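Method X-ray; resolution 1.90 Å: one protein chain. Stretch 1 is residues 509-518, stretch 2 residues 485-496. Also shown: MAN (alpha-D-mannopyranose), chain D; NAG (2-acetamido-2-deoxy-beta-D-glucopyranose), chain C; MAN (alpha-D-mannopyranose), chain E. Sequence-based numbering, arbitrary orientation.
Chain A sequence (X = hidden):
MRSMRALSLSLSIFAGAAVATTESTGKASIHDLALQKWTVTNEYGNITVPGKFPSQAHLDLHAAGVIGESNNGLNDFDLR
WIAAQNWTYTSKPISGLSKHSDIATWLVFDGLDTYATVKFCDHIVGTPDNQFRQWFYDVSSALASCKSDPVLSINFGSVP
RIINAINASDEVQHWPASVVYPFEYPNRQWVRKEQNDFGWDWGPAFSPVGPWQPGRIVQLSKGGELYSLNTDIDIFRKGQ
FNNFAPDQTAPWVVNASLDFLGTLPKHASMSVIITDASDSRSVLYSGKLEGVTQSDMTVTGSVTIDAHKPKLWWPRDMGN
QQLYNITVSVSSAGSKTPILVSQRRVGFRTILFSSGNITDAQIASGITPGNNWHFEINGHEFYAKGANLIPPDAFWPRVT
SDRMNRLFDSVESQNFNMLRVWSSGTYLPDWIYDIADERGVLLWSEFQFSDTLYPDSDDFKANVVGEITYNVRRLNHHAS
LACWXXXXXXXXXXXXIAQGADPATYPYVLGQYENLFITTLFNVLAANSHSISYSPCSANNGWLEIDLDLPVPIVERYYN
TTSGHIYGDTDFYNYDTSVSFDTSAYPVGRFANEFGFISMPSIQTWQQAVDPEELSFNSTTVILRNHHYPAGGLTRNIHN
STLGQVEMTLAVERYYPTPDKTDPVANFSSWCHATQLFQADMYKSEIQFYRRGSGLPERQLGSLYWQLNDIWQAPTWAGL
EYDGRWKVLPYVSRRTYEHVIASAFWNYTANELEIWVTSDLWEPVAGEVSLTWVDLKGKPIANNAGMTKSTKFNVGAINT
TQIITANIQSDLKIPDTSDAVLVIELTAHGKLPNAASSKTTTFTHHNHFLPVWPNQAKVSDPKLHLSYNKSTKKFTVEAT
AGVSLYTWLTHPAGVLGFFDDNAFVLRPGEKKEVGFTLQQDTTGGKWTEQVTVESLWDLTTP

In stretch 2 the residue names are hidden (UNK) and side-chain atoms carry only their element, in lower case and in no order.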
# COMPACT_ATOMS: atom_id res chain seq x y z
N VAL A 509 30.01 31.60 -23.25
CA VAL A 509 29.20 30.36 -23.16
C VAL A 509 28.50 30.04 -24.47
O VAL A 509 28.32 28.89 -24.77
CB VAL A 509 28.21 30.29 -21.96
CG1 VAL A 509 28.96 30.51 -20.64
CG2 VAL A 509 27.05 31.26 -22.10
N LEU A 510 28.15 31.06 -25.27
CA LEU A 510 27.64 30.80 -26.62
C LEU A 510 28.71 30.07 -27.47
O LEU A 510 28.39 29.13 -28.20
CB LEU A 510 27.18 32.09 -27.29
CG LEU A 510 26.45 31.94 -28.62
CD1 LEU A 510 25.18 31.11 -28.48
CD2 LEU A 510 26.09 33.31 -29.16
N GLY A 511 29.97 30.48 -27.35
CA GLY A 511 31.07 29.85 -28.10
C GLY A 511 31.30 28.39 -27.73
O GLY A 511 31.61 27.58 -28.58
N GLN A 512 31.12 28.07 -26.46
CA GLN A 512 31.22 26.69 -26.01
C GLN A 512 30.09 25.84 -26.60
O GLN A 512 30.30 24.67 -26.94
CB GLN A 512 31.16 26.61 -24.49
CG GLN A 512 32.35 27.18 -23.75
CD GLN A 512 32.15 27.05 -22.25
OE1 GLN A 512 31.18 27.58 -21.71
NE2 GLN A 512 33.05 26.33 -21.58
N TYR A 513 28.89 26.44 -26.66
CA TYR A 513 27.72 25.81 -27.25
C TYR A 513 28.00 25.45 -28.70
O TYR A 513 27.82 24.30 -29.09
CB TYR A 513 26.47 26.70 -27.13
CG TYR A 513 25.31 26.29 -28.04
CD1 TYR A 513 24.56 25.15 -27.78
CD2 TYR A 513 24.97 27.06 -29.16
CE1 TYR A 513 23.50 24.77 -28.62
CE2 TYR A 513 23.92 26.70 -29.98
CZ TYR A 513 23.18 25.55 -29.70
OH TYR A 513 22.13 25.18 -30.52
N GLU A 514 28.41 26.44 -29.48
CA GLU A 514 28.77 26.21 -30.88
C GLU A 514 29.89 25.20 -30.99
O GLU A 514 29.84 24.29 -31.80
CB GLU A 514 29.18 27.52 -31.55
CG GLU A 514 28.03 28.47 -31.74
CD GLU A 514 28.40 29.67 -32.57
OE1 GLU A 514 29.62 30.01 -32.62
OE2 GLU A 514 27.48 30.27 -33.18
N ASN A 515 30.91 25.34 -30.14
CA ASN A 515 32.08 24.49 -30.23
C ASN A 515 31.72 23.04 -29.93
O ASN A 515 32.12 22.13 -30.67
CB ASN A 515 33.18 24.97 -29.27
CG ASN A 515 34.40 24.08 -29.30
OD1 ASN A 515 35.12 24.04 -30.29
ND2 ASN A 515 34.60 23.31 -28.26
N LEU A 516 30.92 22.82 -28.88
CA LEU A 516 30.54 21.43 -28.53
C LEU A 516 29.46 20.89 -29.47
O LEU A 516 29.64 19.85 -30.13
CB LEU A 516 30.05 21.30 -27.08
CG LEU A 516 29.80 19.86 -26.60
CD1 LEU A 516 31.03 19.01 -26.83
CD2 LEU A 516 29.38 19.79 -25.14
N PHE A 517 28.33 21.61 -29.54
CA PHE A 517 27.13 21.07 -30.21
C PHE A 517 27.13 21.25 -31.74
O PHE A 517 26.34 20.63 -32.43
CB PHE A 517 25.86 21.64 -29.56
CG PHE A 517 25.70 21.21 -28.12
CD1 PHE A 517 25.17 19.95 -27.82
CD2 PHE A 517 26.12 22.01 -27.09
CE1 PHE A 517 25.04 19.52 -26.51
CE2 PHE A 517 25.99 21.60 -25.77
CZ PHE A 517 25.45 20.34 -25.48
N ILE A 518 28.05 22.05 -32.28
CA ILE A 518 28.08 22.20 -33.73
C ILE A 518 29.43 21.73 -34.30
O ILE A 518 29.49 20.75 -35.02
CB ILE A 518 27.77 23.65 -34.14
CG1 ILE A 518 26.39 24.08 -33.62
CG2 ILE A 518 27.81 23.80 -35.66
CD1 ILE A 518 26.07 25.54 -33.88
N UNK A 485 19.30 15.42 -32.82
CA UNK A 485 19.37 16.78 -32.33
C UNK A 485 20.28 16.76 -31.11
O UNK A 485 20.36 15.74 -30.37
c UNK A 485 17.05 17.29 -33.31
c UNK A 485 15.05 18.19 -34.98
c UNK A 485 17.97 17.36 -32.07
s UNK A 485 15.95 18.71 -33.52
N UNK A 486 21.03 17.84 -30.97
CA UNK A 486 22.15 17.92 -30.01
C UNK A 486 21.73 17.92 -28.55
O UNK A 486 22.50 17.51 -27.66
N UNK A 487 20.49 18.34 -28.30
CA UNK A 487 20.00 18.39 -26.92
C UNK A 487 18.76 19.22 -26.73
O UNK A 487 18.32 19.96 -27.63
N UNK A 488 18.22 19.13 -25.54
CA UNK A 488 16.92 19.71 -25.25
C UNK A 488 17.02 21.12 -24.69
O UNK A 488 17.70 21.37 -23.74
c UNK A 488 16.16 18.74 -24.33
o UNK A 488 13.98 19.66 -24.44
c UNK A 488 14.92 19.33 -23.74
n UNK A 488 14.92 19.53 -22.42
N UNK A 489 16.26 22.03 -25.30
CA UNK A 489 16.05 23.41 -24.82
C UNK A 489 17.25 24.37 -24.64
O UNK A 489 17.38 25.00 -23.60
c UNK A 489 13.74 23.68 -23.80
o UNK A 489 11.60 22.68 -23.37
c UNK A 489 12.81 22.83 -22.96
o UNK A 489 13.25 22.33 -21.89
c UNK A 489 15.22 23.40 -23.54
N UNK A 490 18.10 24.49 -25.65
CA UNK A 490 19.22 25.35 -25.58
C UNK A 490 18.88 26.75 -26.08
O UNK A 490 18.76 27.63 -25.31
c UNK A 490 21.24 21.51 -24.78
c UNK A 490 22.24 24.02 -24.99
c UNK A 490 22.92 23.09 -24.24
c UNK A 490 20.36 24.75 -26.40
c UNK A 490 20.58 22.45 -25.53
c UNK A 490 22.42 21.82 -24.14
c UNK A 490 21.09 23.71 -25.66
N UNK A 491 18.68 26.90 -27.38
CA UNK A 491 18.54 28.21 -27.99
C UNK A 491 17.21 28.92 -27.66
O UNK A 491 17.09 30.16 -27.77
c UNK A 491 18.67 28.07 -29.50
c UNK A 491 20.13 27.90 -30.02
o UNK A 491 19.53 28.57 -32.22
c UNK A 491 20.22 27.79 -31.54
o UNK A 491 20.97 26.94 -32.07
N UNK A 492 16.19 28.13 -27.34
CA UNK A 492 14.88 28.69 -27.01
C UNK A 492 14.69 29.00 -25.52
O UNK A 492 13.75 29.72 -25.16
c UNK A 492 13.65 26.50 -26.78
n UNK A 492 12.41 26.11 -26.49
o UNK A 492 14.62 25.84 -26.47
c UNK A 492 13.77 27.80 -27.54
N UNK A 493 15.56 28.44 -24.66
CA UNK A 493 15.40 28.57 -23.20
C UNK A 493 16.71 28.87 -22.44
O UNK A 493 16.90 29.96 -21.91
c UNK A 493 14.37 27.31 -21.14
c UNK A 493 13.36 28.40 -20.85
c UNK A 493 14.73 27.31 -22.64
c UNK A 493 13.83 25.97 -20.70
N UNK A 494 17.62 27.90 -22.38
CA UNK A 494 18.78 28.03 -21.51
C UNK A 494 19.80 29.07 -21.93
O UNK A 494 20.39 29.74 -21.08
c UNK A 494 19.46 26.69 -21.31
c UNK A 494 18.62 25.70 -20.55
s UNK A 494 17.78 26.41 -19.13
c UNK A 494 19.20 27.16 -18.32
N UNK A 495 20.03 29.21 -23.24
CA UNK A 495 20.91 30.26 -23.72
C UNK A 495 20.40 31.68 -23.39
O UNK A 495 21.16 32.50 -22.88
c UNK A 495 22.25 28.91 -25.50
c UNK A 495 21.26 30.07 -25.21
c UNK A 495 23.62 29.14 -24.91
c UNK A 495 22.39 28.60 -26.99
N UNK A 496 19.12 31.97 -23.66
CA UNK A 496 18.66 33.32 -23.25
C UNK A 496 18.62 33.52 -21.72
O UNK A 496 18.84 34.62 -21.26
c UNK A 496 17.25 32.43 -24.99
c UNK A 496 17.27 33.43 -23.87
c UNK A 496 18.20 31.32 -24.62
C1 MAN D . 37.21 29.42 -28.31
C2 MAN D . 37.75 27.99 -28.21
C3 MAN D . 36.64 27.02 -27.91
C4 MAN D . 35.83 27.48 -26.70
C5 MAN D . 35.29 28.87 -27.00
C6 MAN D . 34.42 29.36 -25.84
O2 MAN D . 38.72 27.91 -27.20
O3 MAN D . 37.15 25.73 -27.63
O4 MAN D . 34.77 26.55 -26.46
O5 MAN D . 36.38 29.76 -27.21
O6 MAN D . 33.76 30.57 -26.18
C1 NAG C . 27.45 34.64 -33.63
C2 NAG C . 28.64 33.74 -33.86
C3 NAG C . 29.16 33.24 -32.53
C4 NAG C . 29.46 34.39 -31.58
C5 NAG C . 28.17 35.20 -31.49
C6 NAG C . 28.21 36.35 -30.50
C7 NAG C . 28.68 32.35 -35.87
C8 NAG C . 28.27 31.09 -36.54
N2 NAG C . 28.28 32.55 -34.62
O3 NAG C . 30.25 32.38 -32.74
O4 NAG C . 29.75 33.83 -30.31
O5 NAG C . 27.82 35.69 -32.76
O6 NAG C . 29.44 36.96 -30.69
O7 NAG C . 29.34 33.15 -36.50
C1 MAN E . 34.79 31.25 -29.60
C2 MAN E . 36.20 30.81 -30.01
C3 MAN E . 36.20 30.69 -31.53
C4 MAN E . 35.08 29.73 -31.99
C5 MAN E . 33.72 30.13 -31.42
C6 MAN E . 32.64 29.10 -31.78
O2 MAN E . 36.51 29.50 -29.55
O3 MAN E . 37.42 30.13 -31.92
O4 MAN E . 35.02 29.70 -33.38
O5 MAN E . 33.83 30.27 -30.01
O6 MAN E . 32.83 27.87 -31.12

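Position 485 carries four side-chain atoms in an unbranched run, two carbons, a sulfur and a terminal carbon. A thioether of this length is methionine, M485; it is out of reach of stretch 1.

Position 486 has no side-chain atoms, so it is glycine, G486. Its CA is 5.9 Å from the CA of F517, and an ideal CB would point toward stretch 1 and lie only 3.4 Å from F517 CD1, a tight fit. G486 O approaches F517 CE1 at 3.4 Å and finds no polar partner in the model.

Position 487 is again bare. With phi/psi of 164/171, a CB would be jammed against the preceding carbonyl oxygen, so the backbone alone calls for glycine, G487.

Position 488 shows two carbons, the second bearing one oxygen and one nitrogen. This short amide is asparagine, N488, out of reach of stretch 1.

Position 489 has three carbons, the last carrying two oxygens: a carboxylate one methylene longer than aspartate, hence glutamate, E489. It occupies the N-cap position, and its OE1 accepts a weak hydrogen bond from N488 ND2 at 3.3 Å.

Position 490 has one carbon followed by a six-carbon ring with no further substituent, the signature of phenylalanine, F490. Its CA-to-CB bond points toward stretch 1. The ring touches two aromatic side chains: F490 CD2 lies 3.8 Å from Y513 CD1, and F490 CZ lies 3.6 Å from F517 CZ. A CB on G487 would also clash with this ring, at 2.9 Å from F490 CE1.

Position 491 repeats the three-carbon chain ending in two oxygens, and one of these oxygens is 2.6 Å from Y513 OH. The residue is glutamate, E491. Its CB points sideways, but the extended chi2 (t) helps carry the carboxylate to the edge of the Y513 ring, where OE2 accepts the hydroxyl's hydrogen bond.

Position 492 has two carbons, the second with one oxygen and one nitrogen: asparagine, N492. Position 493 has four carbons forked at the second, which gives leucine, L493. Position 494 repeats the unbranched thioether, methionine M494. None of these three reaches stretch 1.

Position 495 has four carbons forked at the second, one of them 3.7 Å from Y513 CD2. It is leucine, L495, directed toward stretch 1. Its CD1 sits 3.8 Å from the Y513 ring centroid and 13° off the normal, a CH-pi contact over one face, and also meets L510 CD1 at 4.0 Å.

Position 496 has three carbons closing a ring onto its own N: proline, P496. That nitrogen has no hydrogen to donate, and the helix is kinked here.

The contact centres on Y513: L495 covers one ring face, E491 binds the hydroxyl, and F490 lies alongside, its plane 21° from that of Y513 but slid apart. F517 continues the apolar packing, its ring oblique to F490 at 51°. With helix directions 143° apart, the register runs in reverse, pairing L510 with L495, Y513 with F490 and F517 with G486.

Stretch 2 (485-496) MGGNEFENLMLP
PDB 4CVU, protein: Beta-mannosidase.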